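Local coordinates for protein putative NADPH:quinone oxidoreductase (PDB 3IUP) that binds NADPH and probably catalyses NADPH-dependent reduction of quinones, as a member of the medium-chain, alcohol dehydrogenase-like oxidoreductases, at residues R274-Y286 against N299-L311. Numbering follows the deposited sequence.
With NDP (NADPH dihydro-nicotinamide-adenine-dinucleotide phosphate), chain C; EDO (1,2-ethanediol), chain E.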
loop_
_atom_site.group_PDB
_atom_site.type_symbol
_atom_site.label_atom_id
_atom_site.label_comp_id
_atom_site.label_asym_id
_atom_site.label_seq_id
_atom_site.Cartn_x
_atom_site.Cartn_y
_atom_site.Cartn_z
ATOM N N ARG A 274 15.017 -0.282 -15.114
ATOM C CA ARG A 274 14.653 -1.651 -14.783
ATOM C C ARG A 274 13.334 -1.729 -13.950
ATOM O O ARG A 274 12.484 -2.603 -14.175
ATOM C CB ARG A 274 15.888 -2.236 -14.038
ATOM C CG ARG A 274 15.762 -3.642 -13.474
ATOM C CD ARG A 274 15.820 -4.710 -14.555
ATOM N NE ARG A 274 15.599 -6.032 -13.954
ATOM C CZ ARG A 274 14.417 -6.460 -13.524
ATOM N NH1 ARG A 274 14.306 -7.637 -12.975
ATOM N NH2 ARG A 274 13.330 -5.697 -13.640
ATOM N N TYR A 275 13.152 -0.791 -13.018
ATOM C CA TYR A 275 12.017 -0.800 -12.069
ATOM C C TYR A 275 11.008 0.351 -12.255
ATOM O O TYR A 275 10.260 0.733 -11.302
ATOM C CB TYR A 275 12.574 -0.780 -10.649
ATOM C CG TYR A 275 13.441 -1.997 -10.407
ATOM C CD1 TYR A 275 12.856 -3.269 -10.328
ATOM C CD2 TYR A 275 14.825 -1.890 -10.268
ATOM C CE1 TYR A 275 13.625 -4.403 -10.126
ATOM C CE2 TYR A 275 15.623 -3.039 -10.036
ATOM C CZ TYR A 275 15.005 -4.291 -9.976
ATOM O OH TYR A 275 15.727 -5.461 -9.777
ATOM N N GLY A 276 11.003 0.920 -13.460
ATOM C CA GLY A 276 10.110 2.021 -13.775
ATOM C C GLY A 276 10.541 3.358 -13.164
ATOM O O GLY A 276 11.690 3.556 -12.769
ATOM N N SER A 277 9.591 4.292 -13.134
ATOM C CA SER A 277 9.857 5.667 -12.706
ATOM C C SER A 277 10.245 5.599 -11.264
ATOM O O SER A 277 9.710 4.755 -10.514
ATOM C CB SER A 277 8.596 6.538 -12.822
ATOM O OG SER A 277 8.816 7.825 -12.266
ATOM N N THR A 278 11.098 6.520 -10.831
ATOM C CA THR A 278 11.395 6.618 -9.403
ATOM C C THR A 278 10.422 7.489 -8.632
ATOM O O THR A 278 10.497 7.556 -7.414
ATOM C CB THR A 278 12.819 7.173 -9.150
ATOM O OG1 THR A 278 12.896 8.458 -9.741
ATOM C CG2 THR A 278 13.864 6.241 -9.771
ATOM N N THR A 279 9.494 8.148 -9.321
ATOM C CA THR A 279 8.519 9.028 -8.678
ATOM C C THR A 279 7.452 8.206 -7.953
ATOM O O THR A 279 6.745 7.381 -8.571
ATOM C CB THR A 279 7.864 9.946 -9.700
ATOM O OG1 THR A 279 8.895 10.776 -10.280
ATOM C CG2 THR A 279 6.800 10.807 -9.072
ATOM N N HIS A 280 7.344 8.437 -6.658
ATOM C CA HIS A 280 6.403 7.686 -5.839
ATOM C C HIS A 280 4.958 8.048 -6.134
ATOM O O HIS A 280 4.593 9.229 -6.116
ATOM C CB HIS A 280 6.661 7.935 -4.336
ATOM C CG HIS A 280 5.726 7.160 -3.441
ATOM N ND1 HIS A 280 5.905 5.820 -3.160
ATOM C CD2 HIS A 280 4.588 7.527 -2.809
ATOM C CE1 HIS A 280 4.916 5.404 -2.383
ATOM N NE2 HIS A 280 4.101 6.413 -2.161
ATOM N N LYS A 281 4.159 7.015 -6.390
ATOM C CA LYS A 281 2.738 7.091 -6.661
ATOM C C LYS A 281 1.993 6.466 -5.484
ATOM O O LYS A 281 2.363 5.350 -5.045
ATOM C CB LYS A 281 2.409 6.254 -7.884
ATOM C CG LYS A 281 3.037 6.760 -9.161
ATOM C CD LYS A 281 3.247 5.641 -10.229
ATOM C CE LYS A 281 4.280 4.581 -9.832
ATOM N NZ LYS A 281 5.638 5.194 -9.969
ATOM N N GLN A 282 1.001 7.169 -4.968
ATOM C CA GLN A 282 0.312 6.742 -3.753
ATOM C C GLN A 282 -1.216 6.683 -3.973
ATOM O O GLN A 282 -1.782 7.655 -4.451
ATOM C CB GLN A 282 0.617 7.702 -2.612
ATOM C CG GLN A 282 -0.009 7.340 -1.257
ATOM C CD GLN A 282 0.548 6.061 -0.648
ATOM O OE1 GLN A 282 1.704 5.707 -0.831
ATOM N NE2 GLN A 282 -0.310 5.346 0.080
ATOM N N VAL A 283 -1.853 5.587 -3.575
ATOM C CA VAL A 283 -3.334 5.496 -3.573
ATOM C C VAL A 283 -3.795 5.228 -2.171
ATOM O O VAL A 283 -3.373 4.221 -1.583
ATOM C CB VAL A 283 -3.862 4.417 -4.503
ATOM C CG1 VAL A 283 -5.441 4.306 -4.337
ATOM C CG2 VAL A 283 -3.495 4.745 -5.955
ATOM N N TYR A 284 -4.606 6.109 -1.603
ATOM C CA TYR A 284 -5.245 5.863 -0.315
ATOM C C TYR A 284 -6.659 5.338 -0.551
ATOM O O TYR A 284 -7.455 5.981 -1.243
ATOM C CB TYR A 284 -5.246 7.114 0.498
ATOM C CG TYR A 284 -3.901 7.421 1.096
ATOM C CD1 TYR A 284 -3.374 6.599 2.057
ATOM C CD2 TYR A 284 -3.163 8.566 0.707
ATOM C CE1 TYR A 284 -2.149 6.876 2.644
ATOM C CE2 TYR A 284 -1.936 8.856 1.294
ATOM C CZ TYR A 284 -1.438 7.995 2.248
ATOM O OH TYR A 284 -0.228 8.199 2.869
ATOM N N LEU A 285 -6.968 4.184 0.040
ATOM C CA LEU A 285 -8.314 3.638 -0.017
ATOM C C LEU A 285 -8.996 4.225 1.225
ATOM O O LEU A 285 -8.812 3.728 2.333
ATOM C CB LEU A 285 -8.301 2.135 -0.008
ATOM C CG LEU A 285 -7.475 1.431 -1.071
ATOM C CD1 LEU A 285 -7.700 -0.112 -1.067
ATOM C CD2 LEU A 285 -7.667 2.018 -2.459
ATOM N N TYR A 286 -9.751 5.299 1.067
ATOM C CA TYR A 286 -10.376 5.990 2.199
ATOM C C TYR A 286 -11.859 5.612 2.334
ATOM O O TYR A 286 -12.530 6.027 3.264
ATOM C CB TYR A 286 -10.170 7.521 2.114
ATOM C CG TYR A 286 -11.166 8.211 1.227
ATOM C CD1 TYR A 286 -11.087 8.108 -0.151
ATOM C CD2 TYR A 286 -12.182 8.964 1.766
ATOM C CE1 TYR A 286 -11.984 8.758 -0.966
ATOM C CE2 TYR A 286 -13.110 9.604 0.966
ATOM C CZ TYR A 286 -13.029 9.470 -0.397
ATOM O OH TYR A 286 -13.970 10.122 -1.157
ATOM N N ASN A 299 1.893 -3.381 -12.976
ATOM C CA ASN A 299 2.623 -2.957 -14.158
ATOM C C ASN A 299 2.990 -1.481 -14.039
ATOM O O ASN A 299 2.871 -0.727 -15.006
ATOM C CB ASN A 299 1.769 -3.248 -15.411
ATOM C CG ASN A 299 0.317 -2.871 -15.217
ATOM O OD1 ASN A 299 -0.031 -2.213 -14.228
ATOM N ND2 ASN A 299 -0.547 -3.302 -16.134
ATOM N N PHE A 300 3.417 -1.065 -12.845
ATOM C CA PHE A 300 3.689 0.313 -12.578
ATOM C C PHE A 300 4.982 0.520 -11.786
ATOM O O PHE A 300 5.200 1.545 -11.178
ATOM C CB PHE A 300 2.456 0.951 -11.911
ATOM C CG PHE A 300 1.805 0.104 -10.829
ATOM C CD1 PHE A 300 2.418 -0.091 -9.602
ATOM C CD2 PHE A 300 0.563 -0.496 -11.032
ATOM C CE1 PHE A 300 1.786 -0.867 -8.611
ATOM C CE2 PHE A 300 -0.039 -1.251 -10.060
ATOM C CZ PHE A 300 0.562 -1.441 -8.852
ATOM N N GLY A 301 5.889 -0.443 -11.862
ATOM C CA GLY A 301 7.189 -0.297 -11.238
ATOM C C GLY A 301 7.121 -0.514 -9.739
ATOM O O GLY A 301 6.163 -1.078 -9.235
HETATM N N MSE A 302 8.152 -0.047 -9.049
HETATM C CA MSE A 302 8.353 -0.328 -7.640
HETATM C C MSE A 302 8.049 0.859 -6.739
HETATM O O MSE A 302 7.951 0.704 -5.529
HETATM C CB MSE A 302 9.793 -0.809 -7.444
HETATM C CG MSE A 302 10.132 -2.007 -8.323
HETATM SE SE MSE A 302 9.095 -3.510 -7.711
HETATM C CE MSE A 302 9.988 -3.665 -6.022
ATOM N N ALA A 303 7.895 2.063 -7.319
ATOM C CA ALA A 303 7.743 3.285 -6.521
ATOM C C ALA A 303 6.272 3.632 -6.341
ATOM O O ALA A 303 5.703 4.533 -6.984
ATOM C CB ALA A 303 8.548 4.490 -7.107
ATOM N N TRP A 304 5.620 2.838 -5.480
ATOM C CA TRP A 304 4.204 2.952 -5.266
ATOM C C TRP A 304 3.838 2.510 -3.874
ATOM O O TRP A 304 4.557 1.715 -3.237
ATOM C CB TRP A 304 3.412 2.097 -6.298
ATOM C CG TRP A 304 3.602 0.622 -6.135
ATOM C CD1 TRP A 304 4.596 -0.119 -6.640
ATOM C CD2 TRP A 304 2.768 -0.286 -5.368
ATOM N NE1 TRP A 304 4.486 -1.413 -6.216
ATOM C CE2 TRP A 304 3.365 -1.556 -5.449
ATOM C CE3 TRP A 304 1.583 -0.133 -4.637
ATOM C CZ2 TRP A 304 2.824 -2.683 -4.847
ATOM C CZ3 TRP A 304 1.049 -1.243 -4.022
ATOM C CH2 TRP A 304 1.653 -2.515 -4.150
ATOM N N GLY A 305 2.721 3.033 -3.422
ATOM C CA GLY A 305 2.121 2.585 -2.173
ATOM C C GLY A 305 0.621 2.664 -2.284
ATOM O O GLY A 305 0.046 3.499 -3.053
HETATM N N MSE A 306 -0.024 1.852 -1.456
HETATM C CA MSE A 306 -1.475 1.831 -1.363
HETATM C C MSE A 306 -1.764 1.624 0.114
HETATM O O MSE A 306 -1.075 0.820 0.793
HETATM C CB MSE A 306 -2.079 0.667 -2.160
HETATM C CG MSE A 306 -3.570 0.705 -2.166
HETATM SE SE MSE A 306 -4.271 -0.840 -3.258
HETATM C CE MSE A 306 -3.657 -0.335 -5.058
ATOM N N GLY A 307 -2.760 2.284 0.654
ATOM C CA GLY A 307 -3.105 1.980 2.055
ATOM C C GLY A 307 -4.369 2.650 2.520
ATOM O O GLY A 307 -4.968 3.400 1.772
ATOM N N GLY A 308 -4.774 2.397 3.775
ATOM C CA GLY A 308 -5.947 3.049 4.327
ATOM C C GLY A 308 -5.695 4.485 4.728
ATOM O O GLY A 308 -4.525 4.882 4.877
ATOM N N TRP A 309 -6.758 5.290 4.843
ATOM C CA TRP A 309 -6.689 6.677 5.274
ATOM C C TRP A 309 -7.945 6.987 6.066
ATOM O O TRP A 309 -9.058 6.711 5.610
ATOM C CB TRP A 309 -6.566 7.622 4.052
ATOM C CG TRP A 309 -6.271 9.047 4.321
ATOM C CD1 TRP A 309 -5.079 9.665 4.142
ATOM C CD2 TRP A 309 -7.163 10.039 4.840
ATOM N NE1 TRP A 309 -5.171 10.964 4.455
ATOM C CE2 TRP A 309 -6.443 11.229 4.910
ATOM C CE3 TRP A 309 -8.510 10.044 5.196
ATOM C CZ2 TRP A 309 -7.008 12.419 5.308
ATOM C CZ3 TRP A 309 -9.073 11.207 5.618
ATOM C CH2 TRP A 309 -8.321 12.400 5.683
ATOM N N LEU A 310 -7.752 7.505 7.268
ATOM C CA LEU A 310 -8.860 7.912 8.129
ATOM C C LEU A 310 -8.737 9.332 8.655
ATOM O O LEU A 310 -7.652 9.805 9.019
ATOM C CB LEU A 310 -8.957 6.949 9.316
ATOM C CG LEU A 310 -9.728 5.647 9.206
ATOM C CD1 LEU A 310 -9.517 4.880 10.544
ATOM C CD2 LEU A 310 -11.206 5.917 8.940
ATOM N N LEU A 311 -9.875 10.017 8.774
ATOM C CA LEU A 311 -9.877 11.426 9.137
ATOM C C LEU A 311 -9.255 11.679 10.518
ATOM O O LEU A 311 -8.443 12.607 10.677
ATOM C CB LEU A 311 -11.319 12.006 9.121
ATOM C CG LEU A 311 -11.462 13.494 9.486
ATOM C CD1 LEU A 311 -10.675 14.476 8.577
ATOM C CD2 LEU A 311 -12.985 13.902 9.547
HETATM P PA NDP C . -22.262 10.263 -0.990
HETATM O O1A NDP C . -22.568 11.671 -1.131
HETATM O O2A NDP C . -23.292 9.350 -0.447
HETATM O O5B NDP C . -21.850 9.776 -2.518
HETATM C C5B NDP C . -21.403 8.423 -2.656
HETATM C C4B NDP C . -20.892 8.234 -4.052
HETATM O O4B NDP C . -20.438 6.912 -4.107
HETATM C C3B NDP C . -21.976 8.422 -5.125
HETATM O O3B NDP C . -21.594 9.238 -6.212
HETATM C C2B NDP C . -22.198 6.989 -5.658
HETATM O O2B NDP C . -22.491 6.921 -7.054
HETATM C C1B NDP C . -20.844 6.359 -5.365
HETATM N N9A NDP C . -20.902 4.901 -5.198
HETATM C C8A NDP C . -21.768 4.231 -4.358
HETATM N N7A NDP C . -21.480 2.918 -4.400
HETATM C C5A NDP C . -20.414 2.726 -5.259
HETATM C C6A NDP C . -19.692 1.599 -5.701
HETATM N N6A NDP C . -20.010 0.336 -5.367
HETATM N N1A NDP C . -18.648 1.777 -6.585
HETATM C C2A NDP C . -18.321 3.008 -7.064
HETATM N N3A NDP C . -19.026 4.106 -6.628
HETATM C C4A NDP C . -20.049 3.973 -5.750
HETATM O O3 NDP C . -20.947 9.936 -0.107
HETATM P PN NDP C . -20.131 10.946 0.759
HETATM O O1N NDP C . -19.691 12.118 0.042
HETATM O O2N NDP C . -20.787 11.201 2.086
HETATM O O5D NDP C . -18.818 10.030 1.064
HETATM C C5D NDP C . -17.878 9.781 0.007
HETATM C C4D NDP C . -16.896 8.699 0.441
HETATM O O4D NDP C . -15.964 9.323 1.349
HETATM C C3D NDP C . -17.503 7.477 1.160
HETATM O O3D NDP C . -16.850 6.281 0.784
HETATM C C2D NDP C . -17.182 7.785 2.613
HETATM O O2D NDP C . -17.153 6.666 3.486
HETATM C C1D NDP C . -15.796 8.409 2.431
HETATM N N1N NDP C . -15.309 9.130 3.630
HETATM C C2N NDP C . -14.245 8.580 4.265
HETATM C C3N NDP C . -13.718 9.147 5.396
HETATM C C7N NDP C . -12.446 8.597 6.011
HETATM O O7N NDP C . -12.058 9.158 7.225
HETATM N N7N NDP C . -11.712 7.609 5.482
HETATM C C4N NDP C . -14.124 10.517 5.781
HETATM C C5N NDP C . -15.300 11.050 5.001
HETATM C C6N NDP C . -15.843 10.331 3.943
HETATM P P2B NDP C . -23.751 6.028 -7.616
HETATM O O1X NDP C . -24.931 6.994 -7.788
HETATM O O2X NDP C . -24.123 4.880 -6.682
HETATM O O3X NDP C . -23.241 5.494 -8.964
HETATM C C1 EDO E . -4.208 9.511 7.979
HETATM O O1 EDO E . -2.969 9.659 8.703
HETATM C C2 EDO E . -4.280 8.079 7.494
HETATM O O2 EDO E . -5.130 7.273 8.326
HETATM O O HOH W 1 7.350 2.911 -10.039
#
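Lys281 NZ, gripped from several sides, lies at the N-terminal ends of strands 281-285 and 304-308, neighbours at the edge of the parallel sheet in the Rossmann-type cofactor domain. It donates to Thr279 O at 2.8 Å, to a water and, weakly, to Ala303 O across the strands, and forms a salt bridge with Glu262 of helix 253-266. Bends at chi3 and chi4 turn the chain back against the strand direction, so that NZ reaches the loop before it. The same water accepts from Ala303 N and donates to Ser277 O and Phe300 O, tying both incoming loops together. Beyond it, the two strands run parallel at 18°, joined by backbone bonds from Lys281 N to Ala303 O (3.0 Å) through to Leu285 N to Gly307 O (2.8 Å). Gly305 leaves room for the Gln282 amide, whose OE1 lies 3.4 Å from Gly305 CA and accepts from His280 NE2 at 2.8 Å, a bond lying in both the amide and imidazole planes. Gly305 to Gly307 also pair antiparallel with a strand of the second subunit, continuing the sheet through the dimer. Further along, Trp309 directs its edge at the Tyr284 ring (planes at 65°), with CD1 over the ring centre, while Gln282 NE2 lies over the opposite face; Tyr284 OH is hydrogen-bonded to Glu170. At the C-terminal ends, where Rossmann folds bind their dinucleotide, these segments hydrogen-bond the NADPH carboxamide through backbone atoms: N7N donates to Tyr286 O and Trp309 O, and O7N accepts from Leu311 N at 2.8 Å.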